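Long-range contacts in putative adhesin (Komagataella phaffii, PDB 5FX8), which is a putative cell-wall adhesion protein that may take part in cell-cell interaction, here represented by its N-terminal part with two cohesin-like domains: residues W24-F29 / F109-L114; A122-H127 / L203-D208; V163-D168 / V263-N268; D175-D180 / D283-D288. One frame throughout, in Å; residues are numbered along the deposited sequence.

Interaction 1. Residues W24-F29 / F109-L114; sequences WFVVSF and FFTLKL
Phe109 and Ser28 form the first rung of an antiparallel pairing between strands 25-31 and 101-114 in the first cohesin-like domain, a non-hydrogen-bonded pair in which Ser28 OG lies 3.5 Å from Phe109 CB. The Phe109 ring sits near Val26 CG1. Phe110 comes next and pairs with Val27 through two backbone hydrogen bonds, while the edge of its ring meets CE1 of Phe29. Thr111, opposite Val26, turns OG1 to the backbone N of Arg308, which binds it, and the same oxygen is 3.5 Å from Trp24 CE3. Leu112 closes a second hydrogen-bonded pair with Phe25; the bond from Phe25 N to Leu112 O measures 2.7 Å and is practically straight. Leu112 CD1 packs on Val27 CG2 at 3.7 Å. In Lys113, chi2 of -62° turns CD back toward Trp24, and CE lies over the centre of one indole face. Lys113 CE stands 3.4 Å from the centroid of the five-membered ring of Trp24, a CH-pi contact, and Lys113 NZ makes a cation-pi contact 4.6 Å from that centroid; Arg308 is a second cation-pi partner of Trp24. Strand 4-11 flanks 24-29 on its other side. Last, Leu114 CG reaches Phe25 CE1 at 3.5 Å.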
loop_
_atom_site.group_PDB
_atom_site.type_symbol
_atom_site.label_atom_id
_atom_site.label_comp_id
_atom_site.label_asym_id
_atom_site.label_seq_id
_atom_site.Cartn_x
_atom_site.Cartn_y
_atom_site.Cartn_z
ATOM N N TRP C 24 5.108 -58.978 -2.893
ATOM C CA TRP C 24 5.142 -60.409 -2.648
ATOM C C TRP C 24 3.935 -61.043 -3.326
ATOM O O TRP C 24 2.799 -60.608 -3.114
ATOM C CB TRP C 24 5.098 -60.726 -1.155
ATOM C CG TRP C 24 6.287 -60.359 -0.358
ATOM C CD1 TRP C 24 6.416 -59.287 0.469
ATOM C CD2 TRP C 24 7.514 -61.088 -0.258
ATOM N NE1 TRP C 24 7.656 -59.280 1.054
ATOM C CE2 TRP C 24 8.348 -60.381 0.628
ATOM C CE3 TRP C 24 8.001 -62.254 -0.850
ATOM C CZ2 TRP C 24 9.630 -60.807 0.934
ATOM C CZ3 TRP C 24 9.272 -62.671 -0.550
ATOM C CH2 TRP C 24 10.071 -61.955 0.330
ATOM N N PHE C 25 4.191 -62.072 -4.137
ATOM C CA PHE C 25 3.169 -62.836 -4.834
ATOM C C PHE C 25 2.956 -64.166 -4.132
ATOM O O PHE C 25 3.868 -64.994 -4.076
ATOM C CB PHE C 25 3.574 -63.076 -6.278
ATOM C CG PHE C 25 3.621 -61.839 -7.097
ATOM C CD1 PHE C 25 4.727 -61.010 -7.062
ATOM C CD2 PHE C 25 2.552 -61.498 -7.911
ATOM C CE1 PHE C 25 4.758 -59.865 -7.828
ATOM C CE2 PHE C 25 2.592 -60.350 -8.678
ATOM C CZ PHE C 25 3.696 -59.536 -8.638
ATOM N N VAL C 26 1.754 -64.363 -3.607
ATOM C CA VAL C 26 1.352 -65.619 -2.988
ATOM C C VAL C 26 1.112 -66.633 -4.100
ATOM O O VAL C 26 0.112 -66.545 -4.814
ATOM C CB VAL C 26 0.090 -65.411 -2.149
ATOM C CG1 VAL C 26 -0.340 -66.678 -1.478
ATOM C CG2 VAL C 26 0.346 -64.350 -1.148
ATOM N N VAL C 27 2.022 -67.585 -4.265
ATOM C CA VAL C 27 1.869 -68.654 -5.251
ATOM C C VAL C 27 1.308 -69.880 -4.540
ATOM O O VAL C 27 2.030 -70.541 -3.796
ATOM C CB VAL C 27 3.197 -68.988 -5.935
ATOM C CG1 VAL C 27 2.993 -70.088 -6.920
ATOM C CG2 VAL C 27 3.727 -67.798 -6.632
ATOM N N SER C 28 0.043 -70.215 -4.792
ATOM C CA SER C 28 -0.695 -71.233 -4.046
ATOM C C SER C 28 -0.904 -72.502 -4.863
ATOM O O SER C 28 -1.420 -72.455 -5.979
ATOM C CB SER C 28 -2.051 -70.697 -3.609
ATOM O OG SER C 28 -1.883 -69.610 -2.736
ATOM N N PHE C 29 -0.554 -73.641 -4.283
ATOM C CA PHE C 29 -0.718 -74.939 -4.934
ATOM C C PHE C 29 -1.870 -75.652 -4.248
ATOM O O PHE C 29 -1.734 -76.108 -3.118
ATOM C CB PHE C 29 0.575 -75.752 -4.869
ATOM C CG PHE C 29 1.716 -75.118 -5.597
ATOM C CD1 PHE C 29 2.548 -74.215 -4.958
ATOM C CD2 PHE C 29 1.933 -75.389 -6.931
ATOM C CE1 PHE C 29 3.586 -73.610 -5.620
ATOM C CE2 PHE C 29 2.976 -74.803 -7.601
ATOM C CZ PHE C 29 3.806 -73.906 -6.938
ATOM N N PHE C 109 1.392 -72.833 -0.219
ATOM C CA PHE C 109 1.736 -71.574 -0.851
ATOM C C PHE C 109 3.119 -71.123 -0.421
ATOM O O PHE C 109 3.609 -71.465 0.655
ATOM C CB PHE C 109 0.698 -70.490 -0.554
ATOM C CG PHE C 109 0.761 -69.931 0.825
ATOM C CD1 PHE C 109 1.626 -68.901 1.129
ATOM C CD2 PHE C 109 -0.104 -70.382 1.799
ATOM C CE1 PHE C 109 1.675 -68.382 2.379
ATOM C CE2 PHE C 109 -0.065 -69.851 3.055
ATOM C CZ PHE C 109 0.826 -68.849 3.343
ATOM N N PHE C 110 3.750 -70.372 -1.298
ATOM C CA PHE C 110 4.967 -69.654 -0.998
ATOM C C PHE C 110 4.819 -68.221 -1.486
ATOM O O PHE C 110 4.046 -67.946 -2.406
ATOM C CB PHE C 110 6.168 -70.282 -1.666
ATOM C CG PHE C 110 6.443 -71.675 -1.241
ATOM C CD1 PHE C 110 7.201 -71.931 -0.111
ATOM C CD2 PHE C 110 5.984 -72.743 -1.991
ATOM C CE1 PHE C 110 7.493 -73.238 0.266
ATOM C CE2 PHE C 110 6.265 -74.045 -1.618
ATOM C CZ PHE C 110 7.015 -74.292 -0.488
ATOM N N THR C 111 5.558 -67.305 -0.857
ATOM C CA THR C 111 5.579 -65.911 -1.270
ATOM C C THR C 111 6.848 -65.670 -2.077
ATOM O O THR C 111 7.960 -65.859 -1.582
ATOM C CB THR C 111 5.486 -64.943 -0.084
ATOM O OG1 THR C 111 6.634 -65.076 0.754
ATOM C CG2 THR C 111 4.257 -65.198 0.732
ATOM N N LEU C 112 6.676 -65.242 -3.314
ATOM C CA LEU C 112 7.785 -64.990 -4.213
ATOM C C LEU C 112 7.796 -63.518 -4.602
ATOM O O LEU C 112 6.792 -62.816 -4.492
ATOM C CB LEU C 112 7.681 -65.866 -5.469
ATOM C CG LEU C 112 7.478 -67.349 -5.192
ATOM C CD1 LEU C 112 7.376 -68.136 -6.466
ATOM C CD2 LEU C 112 8.637 -67.846 -4.415
ATOM N N LYS C 113 8.952 -63.057 -5.046
ATOM C CA LYS C 113 9.122 -61.740 -5.633
ATOM C C LYS C 113 9.401 -61.878 -7.123
ATOM O O LYS C 113 9.881 -62.911 -7.593
ATOM C CB LYS C 113 10.274 -60.989 -4.973
ATOM C CG LYS C 113 10.053 -60.594 -3.537
ATOM C CD LYS C 113 8.874 -59.645 -3.375
ATOM C CE LYS C 113 9.058 -58.722 -2.176
ATOM N NZ LYS C 113 10.241 -57.805 -2.353
ATOM N N LEU C 114 9.115 -60.824 -7.872
ATOM C CA LEU C 114 9.499 -60.803 -9.272
ATOM C C LEU C 114 10.993 -60.551 -9.389
ATOM O O LEU C 114 11.558 -59.771 -8.629
ATOM C CB LEU C 114 8.716 -59.734 -10.023
ATOM C CG LEU C 114 7.255 -60.072 -10.325
ATOM C CD1 LEU C 114 6.527 -58.832 -10.737
ATOM C CD2 LEU C 114 7.173 -61.106 -11.423
#

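Interaction 2. Residues A122-H127 / L203-D208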
loop_
_atom_site.group_PDB
_atom_site.type_symbol
_atom_site.label_atom_id
_atom_site.label_comp_id
_atom_site.label_asym_id
_atom_site.label_seq_id
_atom_site.Cartn_x
_atom_site.Cartn_y
_atom_site.Cartn_z
ATOM N N ALA C 122 9.853 -54.734 -17.612
ATOM C CA ALA C 122 8.435 -55.031 -17.593
ATOM C C ALA C 122 7.626 -53.807 -17.991
ATOM O O ALA C 122 8.083 -52.668 -17.901
ATOM C CB ALA C 122 7.998 -55.508 -16.219
ATOM N N SER C 123 6.402 -54.055 -18.434
ATOM C CA SER C 123 5.471 -53.009 -18.806
ATOM C C SER C 123 4.103 -53.376 -18.267
ATOM O O SER C 123 3.789 -54.562 -18.141
ATOM C CB SER C 123 5.386 -52.825 -20.330
ATOM O OG SER C 123 6.606 -52.351 -20.876
ATOM N N PRO C 124 3.269 -52.387 -17.936
ATOM C CA PRO C 124 1.913 -52.709 -17.485
ATOM C C PRO C 124 1.149 -53.294 -18.649
ATOM O O PRO C 124 1.501 -52.969 -19.773
ATOM C CB PRO C 124 1.334 -51.353 -17.067
ATOM C CG PRO C 124 2.494 -50.422 -17.002
ATOM C CD PRO C 124 3.511 -50.938 -17.963
ATOM N N GLY C 125 0.148 -54.131 -18.419
ATOM C CA GLY C 125 -0.246 -54.551 -17.095
ATOM C C GLY C 125 -0.315 -56.064 -16.978
ATOM O O GLY C 125 0.523 -56.666 -16.303
ATOM N N GLN C 126 -1.291 -56.665 -17.660
ATOM C CA GLN C 126 -1.579 -58.081 -17.502
ATOM C C GLN C 126 -0.384 -58.943 -17.868
ATOM O O GLN C 126 0.213 -58.783 -18.935
ATOM C CB GLN C 126 -2.770 -58.472 -18.355
ATOM C CG GLN C 126 -2.808 -59.936 -18.679
ATOM C CD GLN C 126 -4.194 -60.500 -18.584
ATOM O OE1 GLN C 126 -5.079 -59.874 -18.016
ATOM N NE2 GLN C 126 -4.394 -61.694 -19.129
ATOM N N HIS C 127 -0.045 -59.867 -16.967
ATOM C CA HIS C 127 1.040 -60.820 -17.140
ATOM C C HIS C 127 0.564 -62.170 -16.650
ATOM O O HIS C 127 -0.026 -62.255 -15.571
ATOM C CB HIS C 127 2.262 -60.393 -16.351
ATOM C CG HIS C 127 3.414 -61.327 -16.475
ATOM N ND1 HIS C 127 4.233 -61.350 -17.581
ATOM C CD2 HIS C 127 3.902 -62.258 -15.623
ATOM C CE1 HIS C 127 5.178 -62.253 -17.407
ATOM N NE2 HIS C 127 4.997 -62.822 -16.228
ATOM N N LEU C 203 7.542 -38.909 -13.152
ATOM C CA LEU C 203 6.861 -40.203 -13.078
ATOM C C LEU C 203 7.010 -40.966 -14.384
ATOM O O LEU C 203 6.770 -40.410 -15.459
ATOM C CB LEU C 203 5.374 -40.074 -12.732
ATOM C CG LEU C 203 5.053 -39.433 -11.396
ATOM C CD1 LEU C 203 3.669 -39.824 -10.943
ATOM C CD2 LEU C 203 6.090 -39.827 -10.370
ATOM N N ASN C 204 7.406 -42.236 -14.296
ATOM C CA ASN C 204 7.536 -43.105 -15.455
ATOM C C ASN C 204 6.223 -43.834 -15.716
ATOM O O ASN C 204 5.169 -43.482 -15.188
ATOM C CB ASN C 204 8.693 -44.080 -15.267
ATOM C CG ASN C 204 8.533 -44.960 -14.049
ATOM O OD1 ASN C 204 7.425 -45.316 -13.640
ATOM N ND2 ASN C 204 9.654 -45.317 -13.457
ATOM N N GLU C 205 6.261 -44.873 -16.540
ATOM C CA GLU C 205 4.997 -45.496 -16.895
ATOM C C GLU C 205 4.422 -46.311 -15.744
ATOM O O GLU C 205 3.231 -46.625 -15.758
ATOM C CB GLU C 205 5.167 -46.342 -18.150
ATOM C CG GLU C 205 6.404 -47.212 -18.142
ATOM C CD GLU C 205 6.392 -48.276 -19.239
ATOM O OE1 GLU C 205 5.432 -48.307 -20.044
ATOM O OE2 GLU C 205 7.340 -49.087 -19.292
ATOM N N PHE C 206 5.227 -46.622 -14.731
ATOM C CA PHE C 206 4.748 -47.290 -13.533
ATOM C C PHE C 206 4.509 -46.327 -12.387
ATOM O O PHE C 206 4.382 -46.765 -11.240
ATOM C CB PHE C 206 5.728 -48.368 -13.104
ATOM C CG PHE C 206 5.549 -49.660 -13.821
ATOM C CD1 PHE C 206 4.491 -50.482 -13.511
ATOM C CD2 PHE C 206 6.443 -50.058 -14.792
ATOM C CE1 PHE C 206 4.319 -51.667 -14.148
ATOM C CE2 PHE C 206 6.275 -51.255 -15.440
ATOM C CZ PHE C 206 5.211 -52.064 -15.111
ATOM N N GLY C 207 4.441 -45.030 -12.671
ATOM C CA GLY C 207 4.115 -44.062 -11.644
ATOM C C GLY C 207 5.233 -43.743 -10.680
ATOM O O GLY C 207 4.980 -43.115 -9.660
ATOM N N ASP C 208 6.466 -44.134 -10.981
ATOM C CA ASP C 208 7.571 -44.027 -10.044
ATOM C C ASP C 208 8.583 -42.990 -10.514
ATOM O O ASP C 208 8.564 -42.542 -11.658
ATOM C CB ASP C 208 8.258 -45.384 -9.862
ATOM C CG ASP C 208 8.831 -45.569 -8.475
ATOM O OD1 ASP C 208 8.851 -44.588 -7.694
ATOM O OD2 ASP C 208 9.270 -46.698 -8.164
#
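Ala122 brings its carbonyl oxygen to the edge of the Phe206 ring, where O lies 3.4 Å from CE2, near the ring plane. This is a surface contact between the loop leading into strand 126-132 of the first cohesin-like domain and a type I beta turn, Asn204 to Gly207, of the second. Ser123 follows, its OG 3.7 Å from Glu205 OE2, with no hydrogen bond between them; its carbonyl carbon also approaches Phe206 CZ. Pro124 supplies the main apolar touch. Its ring and the phenyl group reach toward each other tip to tip: Pro124 CD is 3.5 Å from Phe206 CZ, and Pro124 CG stands over one face of the Phe206 ring, displaced toward the rim, 3.9 Å from the centroid in a CH-pi contact. The turn that presents this ring is organised by Asn204, whose OD1 accepts from Phe206 N at 2.8 Å, an Asx turn, and from Asp208 N at 3.1 Å, the two donors coming from opposite faces of the amide plane. Asp208, just after the turn, forms a salt bridge with Arg262, and Leu21 of the first domain also touches Phe206. No hydrogen bond joins the two segments; they meet through van der Waals and CH-pi contacts, so between them the contact is probably less directional than a hydrogen-bonded one.

Interaction 3. Residues V163-D168 / V263-N268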
loop_
_atom_site.group_PDB
_atom_site.type_symbol
_atom_site.label_atom_id
_atom_site.label_comp_id
_atom_site.label_asym_id
_atom_site.label_seq_id
_atom_site.Cartn_x
_atom_site.Cartn_y
_atom_site.Cartn_z
ATOM N N VAL C 163 15.363 -51.641 6.438
ATOM C CA VAL C 163 14.202 -51.248 5.646
ATOM C C VAL C 163 14.297 -49.765 5.368
ATOM O O VAL C 163 14.436 -48.970 6.298
ATOM C CB VAL C 163 12.868 -51.505 6.355
ATOM C CG1 VAL C 163 11.800 -51.721 5.322
ATOM C CG2 VAL C 163 12.969 -52.611 7.283
ATOM N N GLU C 164 14.159 -49.387 4.116
ATOM C CA GLU C 164 13.897 -48.006 3.767
ATOM C C GLU C 164 12.416 -47.903 3.449
ATOM O O GLU C 164 11.917 -48.608 2.565
ATOM C CB GLU C 164 14.760 -47.572 2.593
ATOM C CG GLU C 164 14.707 -46.091 2.324
ATOM C CD GLU C 164 15.592 -45.670 1.180
ATOM O OE1 GLU C 164 16.116 -46.555 0.447
ATOM O OE2 GLU C 164 15.755 -44.438 1.021
ATOM N N TRP C 165 11.705 -47.084 4.214
ATOM C CA TRP C 165 10.295 -46.839 3.982
ATOM C C TRP C 165 10.138 -45.616 3.104
ATOM O O TRP C 165 10.889 -44.652 3.241
ATOM C CB TRP C 165 9.556 -46.602 5.287
ATOM C CG TRP C 165 9.568 -47.707 6.232
ATOM C CD1 TRP C 165 10.346 -47.826 7.338
ATOM C CD2 TRP C 165 8.730 -48.849 6.207
ATOM N NE1 TRP C 165 10.049 -48.979 8.006
ATOM C CE2 TRP C 165 9.060 -49.633 7.326
ATOM C CE3 TRP C 165 7.735 -49.297 5.339
ATOM C CZ2 TRP C 165 8.435 -50.844 7.598
ATOM C CZ3 TRP C 165 7.104 -50.495 5.616
ATOM C CH2 TRP C 165 7.455 -51.252 6.739
ATOM N N PHE C 166 9.170 -45.669 2.190
ATOM C CA PHE C 166 8.763 -44.525 1.382
ATOM C C PHE C 166 7.300 -44.236 1.661
ATOM O O PHE C 166 6.468 -45.140 1.603
ATOM C CB PHE C 166 8.951 -44.770 -0.118
ATOM C CG PHE C 166 10.386 -44.777 -0.573
ATOM C CD1 PHE C 166 11.385 -44.259 0.225
ATOM C CD2 PHE C 166 10.734 -45.301 -1.798
ATOM C CE1 PHE C 166 12.710 -44.259 -0.176
ATOM C CE2 PHE C 166 12.061 -45.309 -2.206
ATOM C CZ PHE C 166 13.050 -44.780 -1.382
ATOM N N VAL C 167 6.989 -42.986 1.968
ATOM C CA VAL C 167 5.616 -42.517 2.064
ATOM C C VAL C 167 5.434 -41.481 0.964
ATOM O O VAL C 167 6.075 -40.422 0.986
ATOM C CB VAL C 167 5.303 -41.926 3.442
ATOM C CG1 VAL C 167 3.861 -41.520 3.510
ATOM C CG2 VAL C 167 5.622 -42.929 4.542
ATOM N N ASP C 168 4.596 -41.791 -0.014
ATOM C CA ASP C 168 4.336 -40.897 -1.131
ATOM C C ASP C 168 3.032 -40.151 -0.906
ATOM O O ASP C 168 2.009 -40.766 -0.601
ATOM C CB ASP C 168 4.267 -41.671 -2.441
ATOM C CG ASP C 168 5.628 -42.042 -2.962
ATOM O OD1 ASP C 168 6.619 -41.714 -2.289
ATOM O OD2 ASP C 168 5.718 -42.656 -4.045
ATOM N N VAL C 263 8.643 -39.121 1.317
ATOM C CA VAL C 263 9.428 -39.098 2.535
ATOM C C VAL C 263 10.091 -40.453 2.720
ATOM O O VAL C 263 9.440 -41.492 2.605
ATOM C CB VAL C 263 8.559 -38.736 3.745
ATOM C CG1 VAL C 263 9.421 -38.659 4.979
ATOM C CG2 VAL C 263 7.896 -37.426 3.510
ATOM N N SER C 264 11.379 -40.447 3.011
ATOM C CA SER C 264 12.146 -41.667 3.190
ATOM C C SER C 264 12.682 -41.711 4.609
ATOM O O SER C 264 13.327 -40.763 5.048
ATOM C CB SER C 264 13.286 -41.721 2.179
ATOM O OG SER C 264 14.164 -42.785 2.436
ATOM N N PHE C 265 12.432 -42.802 5.331
ATOM C CA PHE C 265 13.080 -42.989 6.624
ATOM C C PHE C 265 13.629 -44.401 6.768
ATOM O O PHE C 265 12.925 -45.384 6.544
ATOM C CB PHE C 265 12.155 -42.647 7.800
ATOM C CG PHE C 265 10.765 -43.131 7.649
ATOM C CD1 PHE C 265 9.869 -42.452 6.855
ATOM C CD2 PHE C 265 10.336 -44.243 8.344
ATOM C CE1 PHE C 265 8.583 -42.891 6.723
ATOM C CE2 PHE C 265 9.040 -44.693 8.233
ATOM C CZ PHE C 265 8.162 -44.017 7.422
ATOM N N LEU C 266 14.890 -44.482 7.158
ATOM C CA LEU C 266 15.586 -45.743 7.286
ATOM C C LEU C 266 15.312 -46.353 8.646
ATOM O O LEU C 266 15.207 -45.658 9.658
ATOM C CB LEU C 266 17.088 -45.536 7.109
ATOM C CG LEU C 266 18.050 -46.715 6.996
ATOM C CD1 LEU C 266 17.696 -47.504 5.784
ATOM C CD2 LEU C 266 19.473 -46.223 6.871
ATOM N N SER C 267 15.213 -47.671 8.663
ATOM C CA SER C 267 15.081 -48.433 9.893
ATOM C C SER C 267 16.117 -49.549 9.880
ATOM O O SER C 267 16.049 -50.455 9.047
ATOM C CB SER C 267 13.669 -48.983 10.034
ATOM O OG SER C 267 13.500 -49.621 11.278
ATOM N N ASN C 268 17.084 -49.474 10.786
ATOM C CA ASN C 268 18.041 -50.554 10.976
ATOM C C ASN C 268 17.420 -51.689 11.787
ATOM O O ASN C 268 16.696 -51.456 12.755
ATOM C CB ASN C 268 19.291 -50.021 11.662
ATOM C CG ASN C 268 20.081 -49.097 10.766
ATOM O OD1 ASN C 268 20.401 -49.455 9.638
ATOM N ND2 ASN C 268 20.379 -47.895 11.247
#
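Trp165 and Phe265 face the same side of an antiparallel sheet, in a hydrogen-bonded pair joining strands 162-170 and 260-268 of the second cohesin-like domain. Followed outward, Trp165 CB stands over one face of the Phe265 ring, displaced toward the rim and 3.8 Å from its centroid, a CH-pi contact. Trp165 CG comes next, near Phe265 CE2, and Trp165 CD1 touches the same carbon at 3.5 Å. Farther out, Trp165 NE1 approaches Ser267 CB at 4.1 Å. The indole and phenyl planes are 28° apart but slid past each other, so that the rings barely overlap. The edge of the Phe265 ring also meets Val167 CG2 at 3.7 Å. Val276 and Val280 of strand 275-286 pack against Trp165 and Val167, in the interior between the two sheets of the domain. On the other face, Ser264 OG donates to Glu164 OE2 at 2.7 Å, using the anti lone pair of that oxygen, and lies 3.3 Å from Phe166 CE1, at the ring edge. Packing is thus aromatic and aliphatic inward, whereas the other face mixes apolar Phe166 and Leu266 with a hydroxyl-carboxylate bond that would be expected to stabilise the Glu164 carboxylate, which also has a long, weak ion pair with Lys196.

Interaction 4. Residues D175-D180 / D283-D288; sequences DITNID and DLTTAD
Thr285 and Asp283 exchange backbone hydrogen bonds with strand 176-186, in an antiparallel pairing near the ends of two inner strands of a sheet of the second cohesin-like domain. Thr177 N donates to Thr285 O at 3.0 Å in an almost straight bond, and Asn178 N adds a weak one to the same oxygen at 3.5 Å. With both residues facing Thr285, this is a classic beta bulge, which shifts the register by one residue. Thr285 N returns a bond to Asn178 O, and Asp180 and Asp283 exchange a further backbone pair. A water spans the strands, donating to Asp180 OD2 at 2.6 Å and to Asp283 O, and accepting from Thr285 OG1 at 2.9 Å. Beside the bulge, Thr177 OG1 donates to Asn178 OD1 at 2.9 Å; Asn178 ND2 is bound by Glu238, and Asp283 OD2 by Ser296. Asn178 and Thr285 lie side by side, their CB atoms 3.8 Å apart. On the opposite face Leu284 divides its branches, CD1 meeting Ile176 CD1 and CD2 meeting Ile179 CG1 at 4.0 Å, with Ile169 of strand 162-170 beneath all three. Arg403 of the neighbouring lipoxygenase chain makes a weak hydrogen bond to Thr177 O. Away from this aliphatic packing, the water and Ser296 probably stabilise the Asp180 and Asp283 carboxylates, respectively, beside each other.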
loop_
_atom_site.group_PDB
_atom_site.type_symbol
_atom_site.label_atom_id
_atom_site.label_comp_id
_atom_site.label_asym_id
_atom_site.label_seq_id
_atom_site.Cartn_x
_atom_site.Cartn_y
_atom_site.Cartn_z
ATOM N N ASP C 175 -4.917 -29.445 -3.937
ATOM C CA ASP C 175 -5.576 -28.692 -2.877
ATOM C C ASP C 175 -4.763 -28.852 -1.588
ATOM O O ASP C 175 -4.995 -28.149 -0.623
ATOM C CB ASP C 175 -7.063 -29.132 -2.777
ATOM C CG ASP C 175 -7.874 -28.360 -1.769
ATOM O OD1 ASP C 175 -7.361 -28.007 -0.704
ATOM O OD2 ASP C 175 -9.069 -28.118 -2.046
ATOM N N ILE C 176 -3.739 -29.711 -1.593
ATOM C CA ILE C 176 -3.055 -30.037 -0.343
ATOM C C ILE C 176 -2.309 -28.823 0.196
ATOM O O ILE C 176 -1.515 -28.190 -0.511
ATOM C CB ILE C 176 -2.108 -31.227 -0.541
ATOM C CG1 ILE C 176 -2.896 -32.495 -0.841
ATOM C CG2 ILE C 176 -1.279 -31.428 0.697
ATOM C CD1 ILE C 176 -2.030 -33.661 -1.151
ATOM N N THR C 177 -2.565 -28.497 1.469
ATOM C CA THR C 177 -1.889 -27.411 2.173
ATOM C C THR C 177 -1.061 -27.867 3.368
ATOM O O THR C 177 -0.021 -27.263 3.643
ATOM C CB THR C 177 -2.902 -26.355 2.658
ATOM O OG1 THR C 177 -3.710 -26.891 3.711
ATOM C CG2 THR C 177 -3.808 -25.938 1.522
ATOM N N ASN C 178 -1.478 -28.911 4.080
ATOM C CA ASN C 178 -0.703 -29.408 5.202
ATOM C C ASN C 178 -0.658 -30.928 5.180
ATOM O O ASN C 178 -1.587 -31.597 4.729
ATOM C CB ASN C 178 -1.264 -28.903 6.526
ATOM C CG ASN C 178 -1.216 -27.408 6.616
ATOM O OD1 ASN C 178 -2.043 -26.721 6.027
ATOM N ND2 ASN C 178 -0.236 -26.887 7.339
ATOM N N ILE C 179 0.455 -31.463 5.662
ATOM C CA ILE C 179 0.693 -32.892 5.691
ATOM C C ILE C 179 1.248 -33.262 7.052
ATOM O O ILE C 179 2.282 -32.733 7.466
ATOM C CB ILE C 179 1.668 -33.331 4.593
ATOM C CG1 ILE C 179 1.119 -32.937 3.228
ATOM C CG2 ILE C 179 1.899 -34.814 4.702
ATOM C CD1 ILE C 179 2.001 -33.316 2.076
ATOM N N ASP C 180 0.572 -34.184 7.729
ATOM C CA ASP C 180 1.002 -34.739 9.003
ATOM C C ASP C 180 1.289 -36.230 8.864
ATOM O O ASP C 180 0.449 -36.979 8.371
ATOM C CB ASP C 180 -0.072 -34.530 10.054
ATOM C CG ASP C 180 -0.470 -33.102 10.176
ATOM O OD1 ASP C 180 0.441 -32.259 10.304
ATOM O OD2 ASP C 180 -1.684 -32.814 10.128
ATOM N N ASP C 283 -2.331 -37.601 7.691
ATOM C CA ASP C 283 -3.486 -36.713 7.714
ATOM C C ASP C 283 -3.243 -35.576 6.738
ATOM O O ASP C 283 -2.229 -34.884 6.837
ATOM C CB ASP C 283 -3.727 -36.175 9.117
ATOM C CG ASP C 283 -3.966 -37.272 10.110
ATOM O OD1 ASP C 283 -2.982 -37.919 10.542
ATOM O OD2 ASP C 283 -5.141 -37.499 10.446
ATOM N N LEU C 284 -4.143 -35.405 5.785
ATOM C CA LEU C 284 -4.003 -34.371 4.777
ATOM C C LEU C 284 -4.998 -33.266 5.067
ATOM O O LEU C 284 -6.171 -33.536 5.327
ATOM C CB LEU C 284 -4.245 -34.921 3.376
ATOM C CG LEU C 284 -3.328 -36.011 2.863
ATOM C CD1 LEU C 284 -3.772 -36.329 1.498
ATOM C CD2 LEU C 284 -1.917 -35.534 2.822
ATOM N N THR C 285 -4.528 -32.030 5.038
ATOM C CA THR C 285 -5.408 -30.880 5.116
ATOM C C THR C 285 -5.558 -30.288 3.726
ATOM O O THR C 285 -4.570 -30.043 3.032
ATOM C CB THR C 285 -4.870 -29.840 6.082
ATOM O OG1 THR C 285 -4.943 -30.361 7.407
ATOM C CG2 THR C 285 -5.683 -28.577 5.982
ATOM N N THR C 286 -6.802 -30.075 3.325
ATOM C CA THR C 286 -7.095 -29.638 1.971
ATOM C C THR C 286 -8.140 -28.527 2.032
ATOM O O THR C 286 -9.157 -28.669 2.707
ATOM C CB THR C 286 -7.542 -30.830 1.122
ATOM O OG1 THR C 286 -8.384 -31.676 1.900
ATOM C CG2 THR C 286 -6.339 -31.625 0.698
ATOM N N ALA C 287 -7.854 -27.420 1.341
ATOM C CA ALA C 287 -8.681 -26.210 1.351
ATOM C C ALA C 287 -10.159 -26.451 1.055
ATOM O O ALA C 287 -10.525 -27.457 0.442
ATOM C CB ALA C 287 -8.121 -25.204 0.343
ATOM N N ASP C 288 -11.008 -25.506 1.462
ATOM C CA ASP C 288 -12.463 -25.659 1.432
ATOM C C ASP C 288 -12.867 -26.837 2.299
ATOM O O ASP C 288 -12.726 -26.777 3.518
ATOM C CB ASP C 288 -12.990 -25.841 0.006
ATOM C CG ASP C 288 -12.427 -24.827 -0.946
ATOM O OD1 ASP C 288 -12.094 -23.714 -0.496
ATOM O OD2 ASP C 288 -12.305 -25.144 -2.141
HETATM O O HOH W 1 -2.662 -32.084 7.844
#

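The four contacts illustrate how two beta-rich domains are built and joined. Interaction 1 comes first along the chain and lies wholly in the first cohesin-like domain; interactions 3 and 4 belong to the second, with centres 22 Å apart. Their strands follow one another in the chain, 162-170 before 176-186 and 260-268 before 275-286; interaction 3 lies within one of the two facing five-stranded sheets and interaction 4 within the other. Of the four, interaction 2 is the one that joins the domains: its centre is 20 Å from that of interaction 1 and 22 Å from that of interaction 3. The segments of interactions 2, 3 and 4 alternate along the chain. Interaction 4, its centre 38 Å from that of interaction 1, lies beside the lipoxygenase chain.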